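Local structure of HpuA (Kingella denitrificans ATCC 33394, 5EC6) at residues R37-F42 and G47-F52; L72-A75 and K79-D82; K267-R270 and L276-P279. The protein probably binds haemoglobin at the cell surface as an outer-membrane lipoprotein receptor, serving the uptake of haem iron. All coordinates share one frame; numbering follows the deposited sequence. Where two conformers were deposited one is given.

Interaction 1: residues R37-F42 and G47-F52; sequences REQRTF and GSVKPF
Arg37 meets the ring of Pro51 with both its backbone and its side chain. The carbonyl O of Arg37 lies 3.5 Å from CG of Pro51, and CB of Arg37 is 4.1 Å from CB of the same proline. With bends at chi2 and chi3, the arginine chain curls back, bringing its guanidinium obliquely past Pro51 CB. Water 1, in the plane of the guanidinium at its edge, accepts from Arg37 NE at 2.8 Å and donates to the carbonyl O of Phe52; Arg37 NH2 also reaches Glu70 O weakly. Gln39 comes next, folded back on its own segment: its NE2 gives a nearly straight bond (173°) to Arg37 O, approaching from above the carbonyl plane, and a further bond to Thr155 OG1 holds the amide from a second partner. Its CB, directed at the other segment, sits 3.5 Å from Val49 O, and CG packs on Pro51 CD. The two segments run antiparallel, yet this is not a regular ladder of a beta sheet. The first segment leans on strand 148-154, through backbone bonds of Arg40 with Gly154 and Phe42 with Ala152, and the second on the small sheet with 65-74; side chains and water join the two. Thr41 supplies the direct polar link. Its chi1 of -55° puts OG1 beside the backbone N and CG2 anti to it, so that OG1 accepts the N-H of Val49 at 3.0 Å and 170°, a side chain standing in for a strand's carbonyl, while CG2 rests 3.8 Å from Gly47 O. Water 2 joins the same OG1, at 2.7 Å, to Val49 O, linking both polar backbone atoms of Val49 to one threonine hydroxyl.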
ATOM      1  N   ARG A  37      -4.275  16.625  -5.047  1.00 26.71           N
ATOM      2  CA  ARG A  37      -4.603  15.634  -4.013  1.00 23.52           C
ATOM      3  C   ARG A  37      -5.324  14.437  -4.589  1.00 24.10           C
ATOM      4  O   ARG A  37      -5.718  13.570  -3.824  1.00 22.53           O
ATOM      5  CB  ARG A  37      -5.447  16.236  -2.876  1.00 22.61           C
ATOM      6  CG  ARG A  37      -4.647  17.200  -1.983  1.00 22.31           C
ATOM      7  CD  ARG A  37      -3.804  16.513  -0.946  1.00 23.87           C
ATOM      8  NE  ARG A  37      -4.614  15.906   0.095  1.00 22.64           N
ATOM      9  CZ  ARG A  37      -4.171  14.959   0.926  1.00 21.15           C
ATOM     10  NH1 ARG A  37      -2.942  14.432   0.824  1.00 24.36           N
ATOM     11  NH2 ARG A  37      -4.990  14.495   1.813  1.00 23.61           N
ATOM     12  N   GLU A  38      -5.481  14.364  -5.919  1.00 23.92           N
ATOM     13  CA  GLU A  38      -6.174  13.249  -6.545  1.00 25.56           C
ATOM     14  C   GLU A  38      -5.529  11.905  -6.201  1.00 21.55           C
ATOM     15  O   GLU A  38      -4.305  11.766  -6.178  1.00 22.96           O
ATOM     16  CB  GLU A  38      -6.201  13.397  -8.062  1.00 28.94           C
ATOM     17  CG  GLU A  38      -7.098  14.535  -8.548  1.00 36.48           C
ATOM     18  CD  GLU A  38      -7.057  14.729 -10.056  1.00 43.96           C
ATOM     19  OE1 GLU A  38      -6.168  14.116 -10.719  1.00 48.16           O
ATOM     20  OE2 GLU A  38      -7.918  15.494 -10.548  1.00 46.61           O
ATOM     21  N   GLN A  39      -6.381  10.954  -5.866  1.00 21.10           N
ATOM     22  CA  GLN A  39      -5.918   9.631  -5.420  1.00 19.54           C
ATOM     23  C   GLN A  39      -6.315   8.614  -6.507  1.00 20.01           C
ATOM     24  O   GLN A  39      -7.257   8.827  -7.246  1.00 22.17           O
ATOM     25  CB  GLN A  39      -6.564   9.248  -4.089  1.00 19.66           C
ATOM     26  CG  GLN A  39      -6.275  10.221  -2.954  1.00 19.69           C
ATOM     27  CD  GLN A  39      -4.826  10.197  -2.566  1.00 19.35           C
ATOM     28  OE1 GLN A  39      -4.318   9.188  -2.123  1.00 20.75           O
ATOM     29  NE2 GLN A  39      -4.142  11.284  -2.809  1.00 19.61           N
ATOM     30  N   ARG A  40      -5.639   7.482  -6.489  1.00 16.76           N
ATOM     31  CA  ARG A  40      -6.018   6.334  -7.317  1.00 18.60           C
ATOM     32  C   ARG A  40      -6.064   5.096  -6.421  1.00 17.74           C
ATOM     33  O   ARG A  40      -5.148   4.890  -5.600  1.00 17.14           O
ATOM     34  CB  ARG A  40      -4.932   6.107  -8.381  1.00 21.08           C
ATOM     35  CG  ARG A  40      -5.133   4.853  -9.229  1.00 25.19           C
ATOM     36  CD  ARG A  40      -3.860   4.520  -9.986  1.00 27.62           C
ATOM     37  NE  ARG A  40      -3.557   5.444 -11.059  1.00 32.73           N
ATOM     38  CZ  ARG A  40      -2.364   5.483 -11.667  1.00 33.76           C
ATOM     39  NH1 ARG A  40      -1.335   4.694 -11.265  1.00 33.17           N
ATOM     40  NH2 ARG A  40      -2.198   6.335 -12.656  1.00 37.72           N
ATOM     41  N   THR A  41      -7.092   4.252  -6.593  1.00 16.17           N
ATOM     42  CA  THR A  41      -7.189   2.998  -5.841  1.00 15.97           C
ATOM     43  C   THR A  41      -7.354   1.783  -6.761  1.00 16.38           C
ATOM     44  O   THR A  41      -8.164   1.818  -7.705  1.00 17.50           O
ATOM     45  CB  THR A  41      -8.389   2.988  -4.884  1.00 16.39           C
ATOM     46  OG1 THR A  41      -8.276   4.158  -4.018  1.00 17.45           O
ATOM     47  CG2 THR A  41      -8.396   1.754  -4.024  1.00 17.67           C
ATOM     48  N   PHE A  42      -6.594   0.730  -6.434  1.00 16.10           N
ATOM     49  CA  PHE A  42      -6.873  -0.603  -6.934  1.00 16.10           C
ATOM     50  C   PHE A  42      -7.624  -1.379  -5.886  1.00 15.55           C
ATOM     51  O   PHE A  42      -7.137  -1.516  -4.745  1.00 16.90           O
ATOM     52  CB  PHE A  42      -5.546  -1.246  -7.245  1.00 16.62           C
ATOM     53  CG  PHE A  42      -4.721  -0.459  -8.214  1.00 16.45           C
ATOM     54  CD1 PHE A  42      -4.915  -0.601  -9.603  1.00 17.20           C
ATOM     55  CD2 PHE A  42      -3.786   0.458  -7.765  1.00 17.14           C
ATOM     56  CE1 PHE A  42      -4.202   0.143 -10.492  1.00 18.02           C
ATOM     57  CE2 PHE A  42      -3.056   1.195  -8.686  1.00 18.00           C
ATOM     58  CZ  PHE A  42      -3.285   1.041 -10.042  1.00 19.64           C
ATOM     59  N   GLY A  47     -14.642   0.266  -3.322  1.00 18.94           N
ATOM     60  CA  GLY A  47     -13.981   1.004  -2.201  1.00 18.79           C
ATOM     61  C   GLY A  47     -12.838   1.815  -2.768  1.00 18.53           C
ATOM     62  O   GLY A  47     -12.217   1.480  -3.800  1.00 19.10           O
ATOM     63  N   SER A  48     -12.557   2.955  -2.144  1.00 17.39           N
ATOM     64  CA  SER A  48     -11.460   3.795  -2.581  1.00 17.58           C
ATOM     65  C   SER A  48     -11.007   4.756  -1.480  1.00 19.21           C
ATOM     66  O   SER A  48     -11.758   5.016  -0.511  1.00 19.84           O
ATOM     67  CB  SER A  48     -11.833   4.571  -3.843  1.00 20.20           C
ATOM     68  OG  SER A  48     -12.806   5.555  -3.596  1.00 22.93           O
ATOM     69  N   VAL A  49      -9.787   5.255  -1.613  1.00 17.59           N
ATOM     70  CA  VAL A  49      -9.271   6.322  -0.703  1.00 18.26           C
ATOM     71  C   VAL A  49      -9.594   7.682  -1.318  1.00 18.34           C
ATOM     72  O   VAL A  49      -9.458   7.897  -2.545  1.00 18.58           O
ATOM     73  CB  VAL A  49      -7.783   6.151  -0.357  1.00 17.17           C
ATOM     74  CG1 VAL A  49      -7.573   4.999   0.577  1.00 17.39           C
ATOM     75  CG2 VAL A  49      -6.895   6.046  -1.599  1.00 19.67           C
ATOM     76  N   LYS A  50     -10.073   8.628  -0.475  1.00 16.66           N
ATOM     77  CA  LYS A  50     -10.556   9.878  -0.972  1.00 19.33           C
ATOM     78  C   LYS A  50     -10.037  11.011  -0.058  1.00 18.54           C
ATOM     79  O   LYS A  50      -9.946  10.825   1.158  1.00 18.84           O
ATOM     80  CB  LYS A  50     -12.074   9.905  -1.006  1.00 21.93           C
ATOM     81  CG  LYS A  50     -12.693   8.997  -2.056  1.00 24.88           C
ATOM     82  CD  LYS A  50     -14.144   9.322  -2.276  1.00 31.46           C
ATOM     83  CE  LYS A  50     -14.637   8.748  -3.598  1.00 35.64           C
ATOM     84  NZ  LYS A  50     -16.120   8.894  -3.635  1.00 38.77           N
ATOM     85  N   PRO A  51      -9.625  12.125  -0.662  1.00 19.08           N
ATOM     86  CA  PRO A  51      -9.041  13.250   0.141  1.00 18.36           C
ATOM     87  C   PRO A  51     -10.116  14.234   0.625  1.00 19.54           C
ATOM     88  O   PRO A  51     -11.083  14.540  -0.097  1.00 18.76           O
ATOM     89  CB  PRO A  51      -8.140  13.943  -0.865  1.00 19.51           C
ATOM     90  CG  PRO A  51      -8.822  13.739  -2.195  1.00 20.61           C
ATOM     91  CD  PRO A  51      -9.508  12.389  -2.104  1.00 21.07           C
ATOM     92  N   PHE A  52      -9.892  14.770   1.822  1.00 19.09           N
ATOM     93  CA  PHE A  52     -10.812  15.714   2.460  1.00 20.03           C
ATOM     94  C   PHE A  52     -10.007  16.812   3.155  1.00 21.71           C
ATOM     95  O   PHE A  52      -8.843  16.648   3.500  1.00 20.75           O
ATOM     96  CB  PHE A  52     -11.666  14.990   3.512  1.00 18.97           C
ATOM     97  CG  PHE A  52     -12.739  14.144   2.922  1.00 20.04           C
ATOM     98  CD1 PHE A  52     -12.444  12.835   2.549  1.00 20.00           C
ATOM     99  CD2 PHE A  52     -13.979  14.669   2.652  1.00 21.45           C
ATOM    100  CE1 PHE A  52     -13.401  12.055   2.006  1.00 21.32           C
ATOM    101  CE2 PHE A  52     -14.952  13.896   2.049  1.00 24.26           C
ATOM    102  CZ  PHE A  52     -14.655  12.591   1.740  1.00 22.07           C
TER
HETATM  103  O   HOH W   1      -6.993  16.714   1.241  1.00 25.94           O
HETATM  104  O   HOH W   2      -8.845   6.635  -4.942  1.00 21.12           O

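Interaction 2: residues L72-A75 and K79-D82; sequences LYQA and KYYD
Gln74 sets CG opposite its backbone N (chi1 -169°) and continues extended, while Tyr80 places its CG anti to the carbonyl carbon, beside the backbone N; together these settings lay the glutamine chain over one face of the tyrosine. Gln74 CG sits above the middle of the ring, 3.9 Å from its centroid and 11° off the normal, a CH-pi contact. Farther out the amide stacks on the ring, the two planes 18° apart. Leu72 CB adds an oblique approach, 4.1 Å from Tyr80 CD2. On the face of the antiparallel beta hairpin that carries Tyr73 and Tyr81, the Tyr81 ring is met at its edge, near its plane, by Ala75 CB at CE2. Tyr73 and Tyr81 form the hydrogen-bonded pair, with Tyr73 N to Tyr81 O at 2.9 Å and Tyr81 N to Tyr73 O at 2.8 Å. The non-hydrogen-bonded pair Gln74 and Tyr80 follows, and Ala75 N then bonds Lys79 O at 2.8 Å. Tyr80 CA also contributes a CA-H...O contact, 3.2 Å from Tyr73 O. The Gln74 amide bonds elsewhere, OE1 to Lys50 NZ and NE2 to Gly78 O, and the Phe52 ring meets the Tyr80 ring roughly perpendicular. Gln74 thus serves two chemistries: its methylene groups cover an aromatic face, while its amide joins the lysine and the turn, bonds likely to fix the rotation of the stacked group.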
ATOM      1  N   LEU A  72      -9.656   9.656   3.871  1.00 16.57           N
ATOM      2  CA  LEU A  72     -10.583   8.691   4.428  1.00 17.15           C
ATOM      3  C   LEU A  72     -10.727   7.528   3.443  1.00 17.68           C
ATOM      4  O   LEU A  72     -10.541   7.724   2.244  1.00 18.72           O
ATOM      5  CB  LEU A  72     -11.960   9.315   4.668  1.00 17.58           C
ATOM      6  CG  LEU A  72     -12.002  10.560   5.556  1.00 18.65           C
ATOM      7  CD1 LEU A  72     -13.428  11.145   5.638  1.00 19.33           C
ATOM      8  CD2 LEU A  72     -11.450  10.194   6.905  1.00 20.27           C
ATOM      9  N   TYR A  73     -11.057   6.366   3.984  1.00 17.78           N
ATOM     10  CA  TYR A  73     -11.364   5.180   3.193  1.00 18.49           C
ATOM     11  C   TYR A  73     -12.878   5.158   2.990  1.00 20.21           C
ATOM     12  O   TYR A  73     -13.621   5.111   3.956  1.00 19.17           O
ATOM     13  CB  TYR A  73     -10.858   3.908   3.895  1.00 18.56           C
ATOM     14  CG  TYR A  73     -11.346   2.665   3.192  1.00 18.01           C
ATOM     15  CD1 TYR A  73     -10.842   2.292   1.969  1.00 17.87           C
ATOM     16  CD2 TYR A  73     -12.369   1.928   3.726  1.00 17.55           C
ATOM     17  CE1 TYR A  73     -11.337   1.174   1.301  1.00 18.33           C
ATOM     18  CE2 TYR A  73     -12.871   0.826   3.068  1.00 18.71           C
ATOM     19  CZ  TYR A  73     -12.358   0.456   1.866  1.00 19.24           C
ATOM     20  OH  TYR A  73     -12.884  -0.662   1.224  1.00 18.76           O
ATOM     21  N   GLN A  74     -13.336   5.179   1.743  1.00 17.53           N
ATOM     22  CA  GLN A  74     -14.773   4.937   1.436  1.00 19.11           C
ATOM     23  C   GLN A  74     -14.974   3.441   1.079  1.00 20.54           C
ATOM     24  O   GLN A  74     -14.424   2.932   0.084  1.00 20.14           O
ATOM     25  CB  GLN A  74     -15.272   5.814   0.288  1.00 21.15           C
ATOM     26  CG  GLN A  74     -16.780   5.743   0.187  1.00 21.45           C
ATOM     27  CD  GLN A  74     -17.380   6.524  -0.947  1.00 22.69           C
ATOM     28  OE1 GLN A  74     -16.774   6.751  -1.979  1.00 23.93           O
ATOM     29  NE2 GLN A  74     -18.597   6.998  -0.728  1.00 24.56           N
ATOM     30  N   ALA A  75     -15.762   2.769   1.898  1.00 19.82           N
ATOM     31  CA  ALA A  75     -16.008   1.349   1.715  1.00 19.31           C
ATOM     32  C   ALA A  75     -16.948   1.149   0.534  1.00 19.74           C
ATOM     33  O   ALA A  75     -17.581   2.080   0.078  1.00 20.23           O
ATOM     34  CB  ALA A  75     -16.557   0.801   2.997  1.00 18.95           C
ATOM     35  N   LYS A  79     -19.852   4.031   2.976  1.00 21.07           N
ATOM     36  CA  LYS A  79     -19.541   4.627   4.313  1.00 22.25           C
ATOM     37  C   LYS A  79     -18.045   4.972   4.316  1.00 21.31           C
ATOM     38  O   LYS A  79     -17.246   4.243   3.750  1.00 20.99           O
ATOM     39  CB  LYS A  79     -19.849   3.696   5.458  1.00 24.12           C
ATOM     40  CG  LYS A  79     -21.322   3.273   5.588  1.00 27.05           C
ATOM     41  CD  LYS A  79     -22.179   4.458   5.936  1.00 33.36           C
ATOM     42  CE  LYS A  79     -23.618   4.057   6.310  1.00 37.38           C
ATOM     43  NZ  LYS A  79     -24.423   3.592   5.166  1.00 43.16           N
ATOM     44  N   TYR A  80     -17.693   6.057   4.985  1.00 20.49           N
ATOM     45  CA  TYR A  80     -16.308   6.507   5.118  1.00 20.88           C
ATOM     46  C   TYR A  80     -15.726   6.208   6.488  1.00 20.54           C
ATOM     47  O   TYR A  80     -16.402   6.339   7.521  1.00 22.77           O
ATOM     48  CB  TYR A  80     -16.227   8.008   4.899  1.00 19.80           C
ATOM     49  CG  TYR A  80     -16.476   8.513   3.506  1.00 19.86           C
ATOM     50  CD1 TYR A  80     -17.768   8.797   3.061  1.00 20.39           C
ATOM     51  CD2 TYR A  80     -15.441   8.746   2.637  1.00 18.24           C
ATOM     52  CE1 TYR A  80     -17.986   9.268   1.799  1.00 20.02           C
ATOM     53  CE2 TYR A  80     -15.651   9.248   1.390  1.00 19.76           C
ATOM     54  CZ  TYR A  80     -16.933   9.534   0.967  1.00 20.10           C
ATOM     55  OH  TYR A  80     -17.173  10.028  -0.278  1.00 23.29           O
ATOM     56  N   TYR A  81     -14.465   5.808   6.501  1.00 19.65           N
ATOM     57  CA  TYR A  81     -13.749   5.435   7.719  1.00 19.31           C
ATOM     58  C   TYR A  81     -12.375   6.067   7.810  1.00 21.07           C
ATOM     59  O   TYR A  81     -11.685   6.224   6.801  1.00 19.55           O
ATOM     60  CB  TYR A  81     -13.605   3.919   7.876  1.00 20.08           C
ATOM     61  CG  TYR A  81     -14.969   3.238   7.963  1.00 19.68           C
ATOM     62  CD1 TYR A  81     -15.668   3.203   9.192  1.00 22.30           C
ATOM     63  CD2 TYR A  81     -15.602   2.760   6.827  1.00 20.74           C
ATOM     64  CE1 TYR A  81     -16.948   2.663   9.248  1.00 20.96           C
ATOM     65  CE2 TYR A  81     -16.894   2.201   6.882  1.00 19.70           C
ATOM     66  CZ  TYR A  81     -17.558   2.182   8.088  1.00 21.58           C
ATOM     67  OH  TYR A  81     -18.805   1.603   8.109  1.00 22.90           O
ATOM     68  N   ASP A  82     -11.978   6.467   9.015  1.00 20.96           N
ATOM     69  CA  ASP A  82     -10.612   6.959   9.133  0.61 22.52           C
ATOM     70  C   ASP A  82      -9.625   5.836   9.358  1.00 22.77           C
ATOM     71  O   ASP A  82      -9.968   4.706   9.711  1.00 23.41           O
ATOM     72  CB  ASP A  82     -10.493   8.119  10.142  0.61 26.16           C
ATOM     73  CG  ASP A  82     -11.242   7.877  11.421  0.61 29.48           C
ATOM     74  OD1 ASP A  82     -11.394   6.725  11.800  0.61 31.77           O
ATOM     75  OD2 ASP A  82     -11.678   8.874  12.040  0.61 35.76           O
TER

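Interaction 3: residues K267-R270 and L276-P279; sequences KEER and LEHP
Glu269 and His278 make the tight backbone core of this contact. Glu269 N bonds His278 O at 2.9 Å, and Glu269 O receives two donors, Glu277 N at 2.8 Å and His278 N at 3.1 Å. Close beside it, Leu276 CD1 fills the angle between two side chains: it lies 3.7 Å from both CB and CG of Glu268 and over one face of the Arg270 guanidinium, offset toward the rim. In the leucine, CG anti to the backbone N, with the second torsion at 69°, brings CD1 back to the opposing segment. Glu268, bent at chi2, reaches back to its own segment's arginine, and Arg270 NE forms a salt bridge with Glu268 OE2 at 3.2 Å, meeting the oxygen on its anti side. Each partner is held again outside the pair, Glu268 OE1 by Thr161 OG1 and Arg270 NH1 by Gly274 O. The doubled acceptor belongs to a classic beta bulge, in which Glu277 and His278 both face Glu269; it shifts the register by one residue in this small antiparallel hairpin, which lies in the connection between the paired strands 256-265 and 283-289. The chain turns a corner at Glu277. The looser side belongs to the acidic and imidazole groups. Glu269 OE2 lies obliquely to the His278 ring, 3.5 Å from CD2, the carboxylate and ring planes 46° apart, while His278 ND1 has its bond with Tyr307 OH. Glu269 OE1 also comes within 4.4 Å of Glu277 OE1, a nearness of like charges that exposure of Glu269 to solvent may soften. Beyond the bonded pair, water 3 donates to both Lys267 O and Pro279 O, bridging the segments; Pro279 O also takes a bond from Arg304 NH2 of strand 298-308.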
ATOM      1  N   LYS A 267       4.914  11.176  -5.072  1.00 20.30           N
ATOM      2  CA  LYS A 267       5.554  12.198  -5.893  1.00 20.56           C
ATOM      3  C   LYS A 267       7.058  12.136  -5.724  1.00 18.60           C
ATOM      4  O   LYS A 267       7.578  11.612  -4.751  1.00 18.65           O
ATOM      5  CB  LYS A 267       5.042  13.600  -5.510  1.00 23.50           C
ATOM      6  CG  LYS A 267       3.617  13.756  -5.940  1.00 29.66           C
ATOM      7  CD  LYS A 267       2.971  15.015  -5.396  1.00 36.94           C
ATOM      8  CE  LYS A 267       1.518  15.058  -5.845  1.00 42.65           C
ATOM      9  NZ  LYS A 267       0.663  15.440  -4.695  1.00 46.86           N
ATOM     10  N   GLU A 268       7.757  12.774  -6.670  1.00 19.73           N
ATOM     11  CA  GLU A 268       9.188  12.982  -6.523  1.00 20.15           C
ATOM     12  C   GLU A 268       9.617  13.820  -5.314  1.00 20.03           C
ATOM     13  O   GLU A 268       8.796  14.557  -4.775  1.00 22.77           O
ATOM     14  CB  GLU A 268       9.735  13.596  -7.805  1.00 20.50           C
ATOM     15  CG  GLU A 268       9.506  15.082  -7.920  1.00 21.97           C
ATOM     16  CD  GLU A 268       8.090  15.453  -8.330  1.00 24.71           C
ATOM     17  OE1 GLU A 268       7.185  14.652  -8.651  1.00 22.66           O
ATOM     18  OE2 GLU A 268       7.886  16.669  -8.372  1.00 32.12           O
ATOM     19  N   GLU A 269      10.884  13.713  -4.930  1.00 20.21           N
ATOM     20  CA  GLU A 269      11.442  14.507  -3.850  1.00 21.22           C
ATOM     21  C   GLU A 269      12.443  15.446  -4.472  1.00 20.80           C
ATOM     22  O   GLU A 269      13.226  15.044  -5.339  1.00 20.96           O
ATOM     23  CB  GLU A 269      12.121  13.629  -2.804  1.00 26.20           C
ATOM     24  CG  GLU A 269      11.130  12.728  -2.075  1.00 30.28           C
ATOM     25  CD  GLU A 269      11.848  11.724  -1.209  1.00 36.91           C
ATOM     26  OE1 GLU A 269      12.347  12.142  -0.157  1.00 48.30           O
ATOM     27  OE2 GLU A 269      11.956  10.533  -1.586  1.00 44.20           O
ATOM     28  N   ARG A 270      12.410  16.702  -4.027  1.00 20.55           N
ATOM     29  CA  ARG A 270      13.320  17.744  -4.568  1.00 20.49           C
ATOM     30  C   ARG A 270      14.161  18.384  -3.495  1.00 20.61           C
ATOM     31  O   ARG A 270      13.788  18.479  -2.327  1.00 20.00           O
ATOM     32  CB  ARG A 270      12.534  18.811  -5.326  1.00 21.63           C
ATOM     33  CG  ARG A 270      11.980  18.267  -6.622  1.00 23.83           C
ATOM     34  CD  ARG A 270      11.000  19.197  -7.254  1.00 25.99           C
ATOM     35  NE  ARG A 270      10.436  18.663  -8.479  1.00 26.99           N
ATOM     36  CZ  ARG A 270      11.069  18.485  -9.636  1.00 28.33           C
ATOM     37  NH1 ARG A 270      12.356  18.779  -9.824  1.00 29.83           N
ATOM     38  NH2 ARG A 270      10.387  17.934 -10.649  1.00 28.91           N
ATOM     39  N   LEU A 276      15.928  17.854  -8.775  1.00 22.60           N
ATOM     40  CA  LEU A 276      15.424  16.512  -8.387  1.00 23.91           C
ATOM     41  C   LEU A 276      16.356  15.783  -7.468  1.00 22.94           C
ATOM     42  O   LEU A 276      17.558  15.702  -7.751  1.00 26.03           O
ATOM     43  CB  LEU A 276      15.175  15.684  -9.661  1.00 25.28           C
ATOM     44  CG  LEU A 276      14.378  14.402  -9.510  1.00 30.19           C
ATOM     45  CD1 LEU A 276      12.939  14.704  -9.171  1.00 29.58           C
ATOM     46  CD2 LEU A 276      14.478  13.667 -10.842  1.00 32.84           C
ATOM     47  N   GLU A 277      15.834  15.259  -6.350  1.00 21.02           N
ATOM     48  CA  GLU A 277      16.636  14.441  -5.454  1.00 20.96           C
ATOM     49  C   GLU A 277      16.345  12.956  -5.714  1.00 22.58           C
ATOM     50  O   GLU A 277      17.285  12.158  -5.910  1.00 24.52           O
ATOM     51  CB  GLU A 277      16.344  14.754  -3.990  1.00 24.41           C
ATOM     52  CG  GLU A 277      17.151  13.884  -3.056  1.00 27.22           C
ATOM     53  CD  GLU A 277      16.861  14.161  -1.589  1.00 32.54           C
ATOM     54  OE1 GLU A 277      15.761  14.647  -1.276  1.00 37.14           O
ATOM     55  OE2 GLU A 277      17.702  13.804  -0.757  1.00 38.89           O
ATOM     56  N   HIS A 278      15.078  12.598  -5.644  1.00 21.24           N
ATOM     57  CA  HIS A 278      14.604  11.217  -5.949  1.00 21.26           C
ATOM     58  C   HIS A 278      13.420  11.303  -6.865  1.00 19.31           C
ATOM     59  O   HIS A 278      12.503  12.148  -6.692  1.00 19.95           O
ATOM     60  CB  HIS A 278      14.136  10.458  -4.692  1.00 23.19           C
ATOM     61  CG  HIS A 278      15.202  10.235  -3.687  1.00 24.29           C
ATOM     62  ND1 HIS A 278      16.366   9.574  -3.988  1.00 25.03           N
ATOM     63  CD2 HIS A 278      15.334  10.685  -2.410  1.00 26.35           C
ATOM     64  CE1 HIS A 278      17.152   9.570  -2.918  1.00 30.89           C
ATOM     65  NE2 HIS A 278      16.551  10.254  -1.959  1.00 27.93           N
ATOM     66  N   PRO A 279      13.327  10.384  -7.831  1.00 17.22           N
ATOM     67  CA  PRO A 279      12.202  10.351  -8.744  1.00 17.75           C
ATOM     68  C   PRO A 279      10.902   9.983  -8.009  1.00 16.71           C
ATOM     69  O   PRO A 279      10.959   9.478  -6.856  1.00 18.26           O
ATOM     70  CB  PRO A 279      12.610   9.242  -9.781  1.00 17.93           C
ATOM     71  CG  PRO A 279      13.692   8.485  -9.146  1.00 18.46           C
ATOM     72  CD  PRO A 279      14.326   9.323  -8.082  1.00 18.10           C
TER
HETATM   73  O   HOH W   3       8.862   9.068  -4.768  1.00 18.48           O

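Along the chain the three contacts come in series. Interactions 1 and 2 are neighbours, their centres 10 Å apart. Only segment 47-52 of interaction 1 lies in the four-stranded antiparallel sheet with interaction 2, through the adjacent strands 48-57 and 65-74, while 37-42 pairs elsewhere, with strand 148-154. Ser48 O lies 2.8 Å from Gln74 N, probably a hydrogen bond, and Phe52 CD1 packs on Leu72 CD1. Interaction 3 has its centre 22 Å from that of interaction 1 and 30 Å from that of interaction 2. Interaction 1 thus ties the small N-terminal sheet, whose edge is interaction 2, to neighbouring strands, while interaction 3 is a separate two-stranded hairpin farther along the chain.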